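Local coordinates for cell division protein FtsZ 1 (PDB 2VAP) that binds GTP and probably hydrolyses it and polymerises, in a GTP-dependent manner, into the contractile ring at the future division site of the cell, at residues Ile40-Gly46 against Ala64-Asn70; Asn51-Leu56 against Asp212-Ile216; Asp276-Ala282 against Val340-Ile344; Lys194-Ile198 against Pro273-Val277. All blocks are in the same frame, centred on the assembly; numbering follows the deposited sequence.

Contact 1: Ile40-Gly46 against Ala64-Asn70; sequences ITVVGCG and AKTVAIN. With GDP (guanosine-5'-diphosphate), chain B.
Val43 and Val67 lie side by side in the middle of this pair of parallel strands, pointing the same way, with Val43 CG2 4.1 Å from Val67 CB. Toward one end of the same face Thr41 CG2 meets Val67 CG2 at 3.7 Å; toward the other, Cys45 SG rests against Ile69 CD1, also at 3.7 Å. Ile69 reaches the sulfur because its CG1 stands between the backbone N and the carbonyl carbon (chi1 74°); Ser139 and Val143 of helix 135-149 touch Ile69, and Ser139 also touches Cys45. The opposite face carries Val42, Thr66 and Ala68, on which helix 46-59 packs. Six backbone hydrogen bonds join the strands, from Lys65 N to Ile40 O (2.9 Å) as far as Gly46 N to Ile69 O (3.1 Å). At the polar ends Thr41 OG1 hydrogen-bonds to Ser122 and Lys65 NZ to the carbonyl of Ala118, while Asn70 lays ND2 3.4 Å from Gly46 C and turns OD1 to the amide of Asp72. Gly46 CA lies 3.6 Å from GDP O2B, and a CB on Gly46 would run into O3B of the same phosphate. Strand 40-45, helix 46-59 and strand 64-70 form the right-handed beta-alpha-beta crossover that opens the Rossmann-like GTPase domain of the tubulin/FtsZ family.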
# COMPACT_ATOMS: atom_id res chain seq x y z
N ILE A 40 12.35 3.32 5.33
CA ILE A 40 11.12 3.31 4.53
C ILE A 40 10.52 4.71 4.43
O ILE A 40 10.41 5.42 5.43
CB ILE A 40 10.08 2.30 5.10
CG1 ILE A 40 10.66 0.88 5.11
CG2 ILE A 40 8.78 2.34 4.28
CD1 ILE A 40 9.77 -0.16 5.77
N THR A 41 10.13 5.09 3.22
CA THR A 41 9.45 6.35 2.98
C THR A 41 8.12 6.09 2.26
O THR A 41 8.07 5.32 1.30
CB THR A 41 10.33 7.33 2.16
OG1 THR A 41 11.58 7.52 2.84
CG2 THR A 41 9.64 8.68 2.00
N VAL A 42 7.06 6.74 2.74
CA VAL A 42 5.75 6.66 2.09
C VAL A 42 5.45 8.01 1.43
O VAL A 42 5.46 9.05 2.09
CB VAL A 42 4.62 6.30 3.10
CG1 VAL A 42 3.28 6.15 2.38
CG2 VAL A 42 4.97 5.02 3.85
N VAL A 43 5.20 7.98 0.12
CA VAL A 43 4.91 9.19 -0.65
C VAL A 43 3.45 9.19 -1.12
O VAL A 43 3.04 8.30 -1.87
CB VAL A 43 5.86 9.35 -1.86
CG1 VAL A 43 5.60 10.67 -2.58
CG2 VAL A 43 7.32 9.26 -1.43
N GLY A 44 2.69 10.18 -0.67
CA GLY A 44 1.30 10.34 -1.07
C GLY A 44 1.13 11.46 -2.07
O GLY A 44 1.53 12.60 -1.80
N CYS A 45 0.53 11.15 -3.21
CA CYS A 45 0.43 12.09 -4.33
C CYS A 45 -1.01 12.52 -4.59
O CYS A 45 -1.90 11.69 -4.71
CB CYS A 45 1.02 11.45 -5.59
SG CYS A 45 2.64 10.69 -5.38
N GLY A 46 -1.22 13.83 -4.69
CA GLY A 46 -2.54 14.38 -4.99
C GLY A 46 -3.46 14.44 -3.79
O GLY A 46 -3.04 14.18 -2.66
N ALA A 64 8.52 4.79 9.49
CA ALA A 64 8.42 5.28 8.11
C ALA A 64 8.32 6.80 8.04
O ALA A 64 7.59 7.42 8.82
CB ALA A 64 7.24 4.63 7.40
N LYS A 65 9.07 7.38 7.11
CA LYS A 65 8.99 8.80 6.81
C LYS A 65 7.79 9.04 5.90
O LYS A 65 7.55 8.27 4.97
CB LYS A 65 10.28 9.26 6.11
CG LYS A 65 10.37 10.75 5.82
CD LYS A 65 11.63 11.07 5.04
CE LYS A 65 11.72 12.55 4.71
NZ LYS A 65 12.99 12.88 4.00
N THR A 66 7.03 10.10 6.18
CA THR A 66 5.87 10.45 5.36
C THR A 66 6.14 11.69 4.52
O THR A 66 6.54 12.73 5.04
CB THR A 66 4.59 10.66 6.21
OG1 THR A 66 4.88 11.55 7.30
CG2 THR A 66 4.08 9.33 6.75
N VAL A 67 5.92 11.55 3.21
CA VAL A 67 6.10 12.66 2.27
C VAL A 67 4.79 12.89 1.51
O VAL A 67 4.22 11.96 0.95
CB VAL A 67 7.26 12.39 1.28
CG1 VAL A 67 7.38 13.52 0.26
CG2 VAL A 67 8.58 12.22 2.03
N ALA A 68 4.32 14.14 1.52
CA ALA A 68 3.13 14.52 0.77
C ALA A 68 3.52 15.44 -0.38
O ALA A 68 4.22 16.44 -0.17
CB ALA A 68 2.12 15.20 1.67
N ILE A 69 3.09 15.10 -1.59
CA ILE A 69 3.32 15.95 -2.75
C ILE A 69 2.00 16.31 -3.43
O ILE A 69 1.07 15.50 -3.49
CB ILE A 69 4.33 15.34 -3.77
CG1 ILE A 69 3.72 14.18 -4.56
CG2 ILE A 69 5.63 14.92 -3.07
CD1 ILE A 69 4.44 13.87 -5.87
N ASN A 70 1.92 17.54 -3.94
CA ASN A 70 0.72 18.02 -4.60
C ASN A 70 1.01 19.24 -5.46
O ASN A 70 1.96 19.98 -5.20
CB ASN A 70 -0.36 18.37 -3.56
CG ASN A 70 -1.78 18.16 -4.09
OD1 ASN A 70 -2.07 18.38 -5.26
ND2 ASN A 70 -2.67 17.74 -3.20
PB GDP B . -5.85 14.52 -7.81
O1B GDP B . -5.86 15.33 -9.09
O2B GDP B . -5.59 15.43 -6.64
O3B GDP B . -4.76 13.48 -7.91
O3A GDP B . -7.29 13.81 -7.67
PA GDP B . -7.86 13.21 -6.29
O1A GDP B . -6.77 12.62 -5.43
O2A GDP B . -8.67 14.24 -5.54
O5' GDP B . -8.84 12.05 -6.82
C5' GDP B . -8.33 11.00 -7.64
C4' GDP B . -9.10 9.72 -7.36
O4' GDP B . -9.01 9.39 -5.97
C3' GDP B . -10.58 9.89 -7.66
O3' GDP B . -10.89 9.47 -8.99
C2' GDP B . -11.27 9.05 -6.60
O2' GDP B . -11.47 7.71 -7.08
C1' GDP B . -10.28 9.00 -5.45
N9 GDP B . -10.67 9.92 -4.34
C8 GDP B . -11.16 11.17 -4.44
N7 GDP B . -11.39 11.70 -3.20
C5 GDP B . -11.04 10.77 -2.30
C6 GDP B . -11.02 10.66 -0.81
O6 GDP B . -11.41 11.61 -0.10
N1 GDP B . -10.58 9.52 -0.27
C2 GDP B . -10.16 8.48 -1.02
N2 GDP B . -9.72 7.35 -0.40
N3 GDP B . -10.14 8.51 -2.37
C4 GDP B . -10.57 9.61 -3.05

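Contact 2: Asn51-Leu56 against Asp212-Ile216; sequences NTITRL and DEVLI. With GDP (guanosine-5'-diphosphate), chain B.
The guanidinium of Arg55 presents its edge to Glu213, whose OE1 lies in the guanidinium plane, in a salt bridge whose two N-H bonds converge on that one oxygen. The NH2 bond is the shorter and straighter, 2.7 Å to Glu213 OE1 with 158° at the hydrogen; NH1 reaches the same oxygen at 3.1 Å by a more bent bond. Both come from one face of the carboxylate, whose plane is turned 40° from that of the guanidinium. Water 2 also sits at this edge, accepting from Arg55 NH1 and donating to Asp212 OD2. Arg55 NH2 has a second acidic partner in Glu59, although the arginine is poorly ordered.

The amide of Asn51 and the carboxylate of Asp212 are steeply inclined to each other, and Asn51 ND2 is 3.1 Å from Asp212 OD1. That oxygen accepts hydrogen bonds from both N1 and N2 of the guanine, with GDP N1 at 2.7 Å from Asp212 OD1, while Leu215 CD1 is 3.8 Å from GDP N2. Away from the nucleotide Ile216, also poorly ordered, places CD1 between Thr52, Arg55 and Leu56; Ile216 CD1 comes within 3.4 Å of Thr52 O and 3.6 Å of Arg55 CB. Water 1 links Thr52 OG1 to Asp212 O, the hydroxyl bonding also to the carbonyl of Ala48.

The two helix segments cross at -65°, their axes 9.9 Å apart. Helix 46-59 of the nucleotide-binding domain thus packs against the long helix 204-227, the central helix of the tubulin/FtsZ fold, which supplies the aspartate of the guanine pocket.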
# COMPACT_ATOMS: atom_id res chain seq x y z
N ASN A 51 -4.47 12.96 1.78
CA ASN A 51 -5.40 12.54 2.83
C ASN A 51 -4.92 11.27 3.52
O ASN A 51 -5.01 11.14 4.75
CB ASN A 51 -6.80 12.34 2.25
CG ASN A 51 -7.86 12.17 3.33
OD1 ASN A 51 -7.97 12.98 4.25
ND2 ASN A 51 -8.66 11.12 3.20
N THR A 52 -4.40 10.33 2.73
CA THR A 52 -3.81 9.09 3.25
C THR A 52 -2.61 9.39 4.16
O THR A 52 -2.51 8.85 5.26
CB THR A 52 -3.41 8.13 2.10
OG1 THR A 52 -4.56 7.82 1.31
CG2 THR A 52 -2.83 6.83 2.65
N ILE A 53 -1.72 10.27 3.69
CA ILE A 53 -0.54 10.66 4.46
C ILE A 53 -0.91 11.30 5.81
O ILE A 53 -0.32 10.96 6.84
CB ILE A 53 0.40 11.61 3.64
CG1 ILE A 53 1.04 10.86 2.46
CG2 ILE A 53 1.47 12.25 4.53
CD1 ILE A 53 2.04 9.76 2.84
N THR A 54 -1.88 12.22 5.78
CA THR A 54 -2.36 12.89 7.00
C THR A 54 -2.80 11.88 8.05
O THR A 54 -2.40 11.97 9.22
CB THR A 54 -3.52 13.86 6.68
OG1 THR A 54 -3.07 14.87 5.78
CG2 THR A 54 -4.04 14.53 7.95
N ARG A 55 -3.61 10.91 7.63
CA ARG A 55 -4.12 9.86 8.52
C ARG A 55 -3.00 8.98 9.07
O ARG A 55 -3.03 8.60 10.24
CB ARG A 55 -5.17 9.01 7.80
CG ARG A 55 -6.49 9.72 7.51
CD ARG A 55 -7.36 9.87 8.76
NE ARG A 55 -7.61 8.59 9.43
CZ ARG A 55 -8.62 7.77 9.15
NH1 ARG A 55 -9.50 8.07 8.20
NH2 ARG A 55 -8.74 6.63 9.82
N LEU A 56 -2.01 8.66 8.23
CA LEU A 56 -0.85 7.87 8.66
C LEU A 56 0.02 8.63 9.66
O LEU A 56 0.59 8.03 10.57
CB LEU A 56 -0.01 7.43 7.45
CG LEU A 56 -0.61 6.44 6.45
CD1 LEU A 56 0.26 6.34 5.21
CD2 LEU A 56 -0.82 5.05 7.07
N ASP A 212 -10.69 5.41 2.33
CA ASP A 212 -9.64 5.93 3.21
C ASP A 212 -9.13 4.84 4.15
O ASP A 212 -7.92 4.62 4.25
CB ASP A 212 -10.15 7.11 4.03
CG ASP A 212 -10.36 8.37 3.21
OD1 ASP A 212 -9.79 8.47 2.10
OD2 ASP A 212 -11.09 9.26 3.68
N GLU A 213 -10.06 4.18 4.84
CA GLU A 213 -9.74 3.15 5.82
C GLU A 213 -9.00 1.97 5.19
O GLU A 213 -8.07 1.43 5.78
CB GLU A 213 -11.01 2.65 6.52
CG GLU A 213 -11.73 3.70 7.36
CD GLU A 213 -10.91 4.20 8.55
OE1 GLU A 213 -10.97 5.41 8.83
OE2 GLU A 213 -10.22 3.38 9.19
N VAL A 214 -9.43 1.58 3.99
CA VAL A 214 -8.82 0.47 3.26
C VAL A 214 -7.39 0.80 2.84
O VAL A 214 -6.48 -0.02 3.01
CB VAL A 214 -9.69 0.04 2.04
CG1 VAL A 214 -8.95 -0.95 1.16
CG2 VAL A 214 -11.01 -0.55 2.52
N LEU A 215 -7.19 2.01 2.32
CA LEU A 215 -5.86 2.50 1.95
C LEU A 215 -4.92 2.55 3.16
O LEU A 215 -3.76 2.13 3.07
CB LEU A 215 -5.93 3.88 1.29
CG LEU A 215 -6.13 3.94 -0.22
CD1 LEU A 215 -6.55 5.34 -0.64
CD2 LEU A 215 -4.87 3.51 -0.97
N ILE A 216 -5.43 3.05 4.28
CA ILE A 216 -4.67 3.09 5.54
C ILE A 216 -4.27 1.68 5.97
O ILE A 216 -3.10 1.42 6.25
CB ILE A 216 -5.45 3.82 6.67
CG1 ILE A 216 -5.64 5.31 6.34
CG2 ILE A 216 -4.76 3.65 8.03
CD1 ILE A 216 -4.37 6.06 5.95
PB GDP B . -5.85 14.52 -7.81
O1B GDP B . -5.86 15.33 -9.09
O2B GDP B . -5.59 15.43 -6.64
O3B GDP B . -4.76 13.48 -7.91
O3A GDP B . -7.29 13.81 -7.67
PA GDP B . -7.86 13.21 -6.29
O1A GDP B . -6.77 12.62 -5.43
O2A GDP B . -8.67 14.24 -5.54
O5' GDP B . -8.84 12.05 -6.82
C5' GDP B . -8.33 11.00 -7.64
C4' GDP B . -9.10 9.72 -7.36
O4' GDP B . -9.01 9.39 -5.97
C3' GDP B . -10.58 9.89 -7.66
O3' GDP B . -10.89 9.47 -8.99
C2' GDP B . -11.27 9.05 -6.60
O2' GDP B . -11.47 7.71 -7.08
C1' GDP B . -10.28 9.00 -5.45
N9 GDP B . -10.67 9.92 -4.34
C8 GDP B . -11.16 11.17 -4.44
N7 GDP B . -11.39 11.70 -3.20
C5 GDP B . -11.04 10.77 -2.30
C6 GDP B . -11.02 10.66 -0.81
O6 GDP B . -11.41 11.61 -0.10
N1 GDP B . -10.58 9.52 -0.27
C2 GDP B . -10.16 8.48 -1.02
N2 GDP B . -9.72 7.35 -0.40
N3 GDP B . -10.14 8.51 -2.37
C4 GDP B . -10.57 9.61 -3.05
O HOH W 1 -6.43 6.96 3.32
O HOH W 2 -9.94 10.07 6.10

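Contact 3: Asp276-Ala282 against Val340-Ile344; sequences DVDIDGA and VQSRI
Val277 meets Ile344 and Val340 with its methyls, CG2 standing anti to its own amide nitrogen and CG1 between that nitrogen and the carbonyl carbon (chi1 66°). This contact joins two loops of the C-terminal domain, one leading into strand 284-291 and the other leaving strand 331-338 for the hairpin 344-347/350-353. Val277 CG2 packs 3.7 Å from Ile344 CG1 and 3.9 Å from Val340 CB, crossing the isoleucine at about a right angle, and Met250 of strand 249-256 touches both Val277 and Ile344. At the other end Val340 CG1 reaches Ala282 CB at 4.2 Å.

Arg343 bends at chi2 (-74°) and then runs straight on, which lays its guanidinium over the turn 278-281. Gly281 CA stands 3.6 Å above the centre of one face, and a CB on Gly281 would run into Arg343 CG. At the edge Arg343 NH1 forms a salt bridge with Asp278 OD2 at 2.8 Å, the two planes 49° apart. Asp280 turns instead to Arg310. A leucine in place of Arg343 would probably leave the Asp278 carboxylate without its countercharge and uncover the Gly281 backbone. One water ties the loops together, accepting from Asp278 N at 3.0 Å and donating to Arg343 O at 2.9 Å.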
# COMPACT_ATOMS: atom_id res chain seq x y z
N ASP A 276 -9.96 -9.05 -6.50
CA ASP A 276 -10.70 -9.12 -7.76
C ASP A 276 -9.89 -9.86 -8.83
O ASP A 276 -9.58 -9.32 -9.89
CB ASP A 276 -11.07 -7.71 -8.23
CG ASP A 276 -12.18 -7.70 -9.27
OD1 ASP A 276 -12.40 -6.64 -9.89
OD2 ASP A 276 -12.84 -8.74 -9.48
N VAL A 277 -9.56 -11.12 -8.53
CA VAL A 277 -8.74 -11.97 -9.39
C VAL A 277 -8.89 -13.44 -8.97
O VAL A 277 -9.24 -13.73 -7.82
CB VAL A 277 -7.24 -11.54 -9.37
CG1 VAL A 277 -6.61 -11.78 -7.99
CG2 VAL A 277 -6.43 -12.24 -10.46
N ASP A 278 -8.63 -14.35 -9.90
CA ASP A 278 -8.49 -15.77 -9.58
C ASP A 278 -7.17 -15.93 -8.82
O ASP A 278 -6.09 -15.79 -9.39
CB ASP A 278 -8.50 -16.62 -10.86
CG ASP A 278 -8.53 -18.12 -10.58
OD1 ASP A 278 -8.73 -18.52 -9.41
OD2 ASP A 278 -8.36 -18.89 -11.54
N ILE A 279 -7.28 -16.23 -7.53
CA ILE A 279 -6.11 -16.30 -6.64
C ILE A 279 -5.22 -17.53 -6.88
O ILE A 279 -4.17 -17.68 -6.24
CB ILE A 279 -6.50 -16.18 -5.14
CG1 ILE A 279 -7.54 -17.23 -4.75
CG2 ILE A 279 -6.97 -14.76 -4.83
CD1 ILE A 279 -7.81 -17.33 -3.26
N ASP A 280 -5.64 -18.40 -7.80
CA ASP A 280 -4.85 -19.56 -8.20
C ASP A 280 -3.63 -19.16 -9.04
O ASP A 280 -2.66 -19.91 -9.13
CB ASP A 280 -5.71 -20.57 -8.97
CG ASP A 280 -6.79 -21.20 -8.11
OD1 ASP A 280 -7.94 -21.33 -8.59
OD2 ASP A 280 -6.50 -21.58 -6.95
N GLY A 281 -3.70 -17.98 -9.64
CA GLY A 281 -2.60 -17.45 -10.46
C GLY A 281 -1.53 -16.74 -9.66
O GLY A 281 -0.57 -16.20 -10.24
N ALA A 282 -1.68 -16.73 -8.34
CA ALA A 282 -0.73 -16.08 -7.44
C ALA A 282 0.57 -16.87 -7.31
O ALA A 282 0.56 -18.10 -7.25
CB ALA A 282 -1.35 -15.89 -6.07
N VAL A 340 -0.20 -11.72 -9.89
CA VAL A 340 -1.50 -12.04 -10.50
C VAL A 340 -1.71 -11.42 -11.88
O VAL A 340 -2.82 -11.49 -12.43
CB VAL A 340 -2.70 -11.68 -9.56
CG1 VAL A 340 -2.66 -12.52 -8.29
CG2 VAL A 340 -2.73 -10.19 -9.24
N GLN A 341 -0.66 -10.83 -12.45
CA GLN A 341 -0.75 -10.18 -13.77
C GLN A 341 -1.09 -11.14 -14.91
O GLN A 341 -1.61 -10.71 -15.94
CB GLN A 341 0.53 -9.39 -14.09
CG GLN A 341 1.82 -10.21 -14.17
CD GLN A 341 2.56 -10.31 -12.85
OE1 GLN A 341 2.01 -10.00 -11.79
NE2 GLN A 341 3.81 -10.75 -12.90
N SER A 342 -0.79 -12.42 -14.72
CA SER A 342 -1.08 -13.45 -15.73
C SER A 342 -2.57 -13.76 -15.84
O SER A 342 -3.01 -14.36 -16.83
CB SER A 342 -0.29 -14.73 -15.43
OG SER A 342 -0.62 -15.26 -14.16
N ARG A 343 -3.34 -13.35 -14.84
CA ARG A 343 -4.79 -13.59 -14.81
C ARG A 343 -5.59 -12.29 -14.97
O ARG A 343 -6.81 -12.29 -14.82
CB ARG A 343 -5.18 -14.31 -13.51
CG ARG A 343 -4.47 -15.63 -13.26
CD ARG A 343 -4.98 -16.75 -14.15
NE ARG A 343 -4.25 -18.00 -13.95
CZ ARG A 343 -4.60 -18.96 -13.10
NH1 ARG A 343 -5.69 -18.83 -12.36
NH2 ARG A 343 -3.86 -20.05 -13.00
N ILE A 344 -4.89 -11.20 -15.27
CA ILE A 344 -5.51 -9.87 -15.41
C ILE A 344 -5.10 -9.19 -16.71
O ILE A 344 -3.94 -9.25 -17.12
CB ILE A 344 -5.17 -8.95 -14.19
CG1 ILE A 344 -5.81 -9.47 -12.89
CG2 ILE A 344 -5.56 -7.49 -14.46
CD1 ILE A 344 -7.35 -9.43 -12.86
O HOH W 3 -8.51 -13.65 -12.83

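Contact 4: Lys194-Ile198 against Pro273-Val277; sequences KLFEI and PLLDV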
# COMPACT_ATOMS: atom_id res chain seq x y z
N LYS A 194 -15.23 -2.37 -5.95
CA LYS A 194 -15.49 -3.58 -5.16
C LYS A 194 -15.86 -3.28 -3.70
O LYS A 194 -16.38 -4.15 -3.00
CB LYS A 194 -14.31 -4.56 -5.24
CG LYS A 194 -13.97 -5.04 -6.65
CD LYS A 194 -15.15 -5.70 -7.37
CE LYS A 194 -15.37 -7.13 -6.93
NZ LYS A 194 -16.31 -7.86 -7.83
N LEU A 195 -15.59 -2.05 -3.25
CA LEU A 195 -16.01 -1.62 -1.91
C LEU A 195 -17.53 -1.60 -1.79
O LEU A 195 -18.08 -1.76 -0.69
CB LEU A 195 -15.44 -0.24 -1.57
CG LEU A 195 -13.92 -0.09 -1.48
CD1 LEU A 195 -13.55 1.38 -1.42
CD2 LEU A 195 -13.37 -0.84 -0.28
N PHE A 196 -18.21 -1.42 -2.92
CA PHE A 196 -19.67 -1.44 -2.96
C PHE A 196 -20.27 -2.84 -2.78
O PHE A 196 -21.49 -2.98 -2.66
CB PHE A 196 -20.19 -0.78 -4.24
CG PHE A 196 -20.21 0.73 -4.19
CD1 PHE A 196 -20.64 1.40 -3.05
CD2 PHE A 196 -19.84 1.48 -5.30
CE1 PHE A 196 -20.67 2.80 -3.01
CE2 PHE A 196 -19.87 2.87 -5.27
CZ PHE A 196 -20.29 3.53 -4.12
N GLU A 197 -19.42 -3.86 -2.78
CA GLU A 197 -19.85 -5.21 -2.40
C GLU A 197 -19.78 -5.38 -0.89
O GLU A 197 -20.52 -6.18 -0.31
CB GLU A 197 -19.00 -6.28 -3.11
CG GLU A 197 -19.31 -6.43 -4.59
CD GLU A 197 -18.64 -7.63 -5.24
OE1 GLU A 197 -18.08 -8.48 -4.51
OE2 GLU A 197 -18.68 -7.73 -6.48
N ILE A 198 -18.91 -4.61 -0.25
CA ILE A 198 -18.78 -4.60 1.21
C ILE A 198 -19.83 -3.67 1.83
O ILE A 198 -20.50 -4.05 2.79
CB ILE A 198 -17.35 -4.19 1.67
CG1 ILE A 198 -16.29 -5.09 1.01
CG2 ILE A 198 -17.23 -4.24 3.19
CD1 ILE A 198 -14.87 -4.56 1.11
N PRO A 273 -13.97 -9.10 -1.58
CA PRO A 273 -14.26 -8.53 -2.90
C PRO A 273 -13.07 -7.79 -3.50
O PRO A 273 -12.96 -7.68 -4.72
CB PRO A 273 -15.40 -7.55 -2.61
CG PRO A 273 -16.03 -8.06 -1.37
CD PRO A 273 -14.90 -8.60 -0.56
N LEU A 274 -12.17 -7.29 -2.64
CA LEU A 274 -10.98 -6.56 -3.09
C LEU A 274 -9.96 -7.45 -3.80
O LEU A 274 -9.15 -6.96 -4.59
CB LEU A 274 -10.33 -5.82 -1.91
CG LEU A 274 -11.17 -4.75 -1.21
CD1 LEU A 274 -10.47 -4.25 0.04
CD2 LEU A 274 -11.50 -3.58 -2.15
N LEU A 275 -10.01 -8.76 -3.53
CA LEU A 275 -9.23 -9.73 -4.30
C LEU A 275 -9.95 -10.04 -5.61
O LEU A 275 -10.47 -11.14 -5.81
CB LEU A 275 -8.98 -11.01 -3.49
CG LEU A 275 -7.89 -11.02 -2.42
CD1 LEU A 275 -7.91 -12.33 -1.65
CD2 LEU A 275 -6.50 -10.78 -3.03
N ASP A 276 -9.96 -9.05 -6.50
CA ASP A 276 -10.70 -9.12 -7.76
C ASP A 276 -9.89 -9.86 -8.83
O ASP A 276 -9.58 -9.32 -9.89
CB ASP A 276 -11.07 -7.71 -8.23
CG ASP A 276 -12.18 -7.70 -9.27
OD1 ASP A 276 -12.40 -6.64 -9.89
OD2 ASP A 276 -12.84 -8.74 -9.48
N VAL A 277 -9.56 -11.12 -8.53
CA VAL A 277 -8.74 -11.97 -9.39
C VAL A 277 -8.89 -13.44 -8.97
O VAL A 277 -9.24 -13.73 -7.82
CB VAL A 277 -7.24 -11.54 -9.37
CG1 VAL A 277 -6.61 -11.78 -7.99
CG2 VAL A 277 -6.43 -12.24 -10.46
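A short, weakly bonded helix at 195-198 meets a loop in which Leu275 and Asp276 are the centres of successive inverse gamma turns, the chains being nearest at Lys194 and Pro273, with 5.6 Å between their CA atoms. The Pro273 ring is the main apolar surface: Ile198 crosses it at about a right angle, CG1 3.8 Å from Pro273 CG, and Glu197 slides past with OE1 3.4 Å from Pro273 CB.

Lys194 bends at chi2 (-56°) and chi3 (-79°), curling round the Pro273 carbonyl and bringing CE to 3.3 Å from Pro273 O. The curl carries the ammonium to Glu197 of its own turn, where Lys194 NZ forms a salt bridge with Glu197 OE2 at 2.7 Å, well above the carboxylate plane. Its pairing with Asp276 is long, 3.9 Å from Lys194 NZ to Asp276 OD2, and that oxygen also forms a salt bridge with Arg353. A methionine in place of Lys194 would probably leave Glu197 without its positive mate and lose the weak pairing with Asp276.

On the inner side Leu195 CD2 meets Leu274 CD2 at 3.8 Å. Both leucines rest on Val214 of helix 204-227, and Leu274 also touches Ile251 of strand 249-256, so the contact bridges the GTPase and C-terminal domains beside that helix.

How the contacts relate
From the N terminus, contact 1 closes the shortest loop, strand to strand around helix 46-59. Contact 2 starts on that helix, so the two cross along the chain; Ile53 packs on strand 40-45 and on Thr66, and both contacts touch GDP. Contact 2 then spans most of the GTPase domain to helix 204-227. Contact 4 begins at 194-198, before that helix, and ends at 273-277 beyond it, thereby crossing contact 2; Val214 touches both Leu195 and Leu274. Contact 3 sets out from the residues where contact 4 ends, sharing Asp276 and Val277, and closes a loop within the C-terminal domain. Its centre lies about 29 Å from that of contact 1, across the centre of the chain.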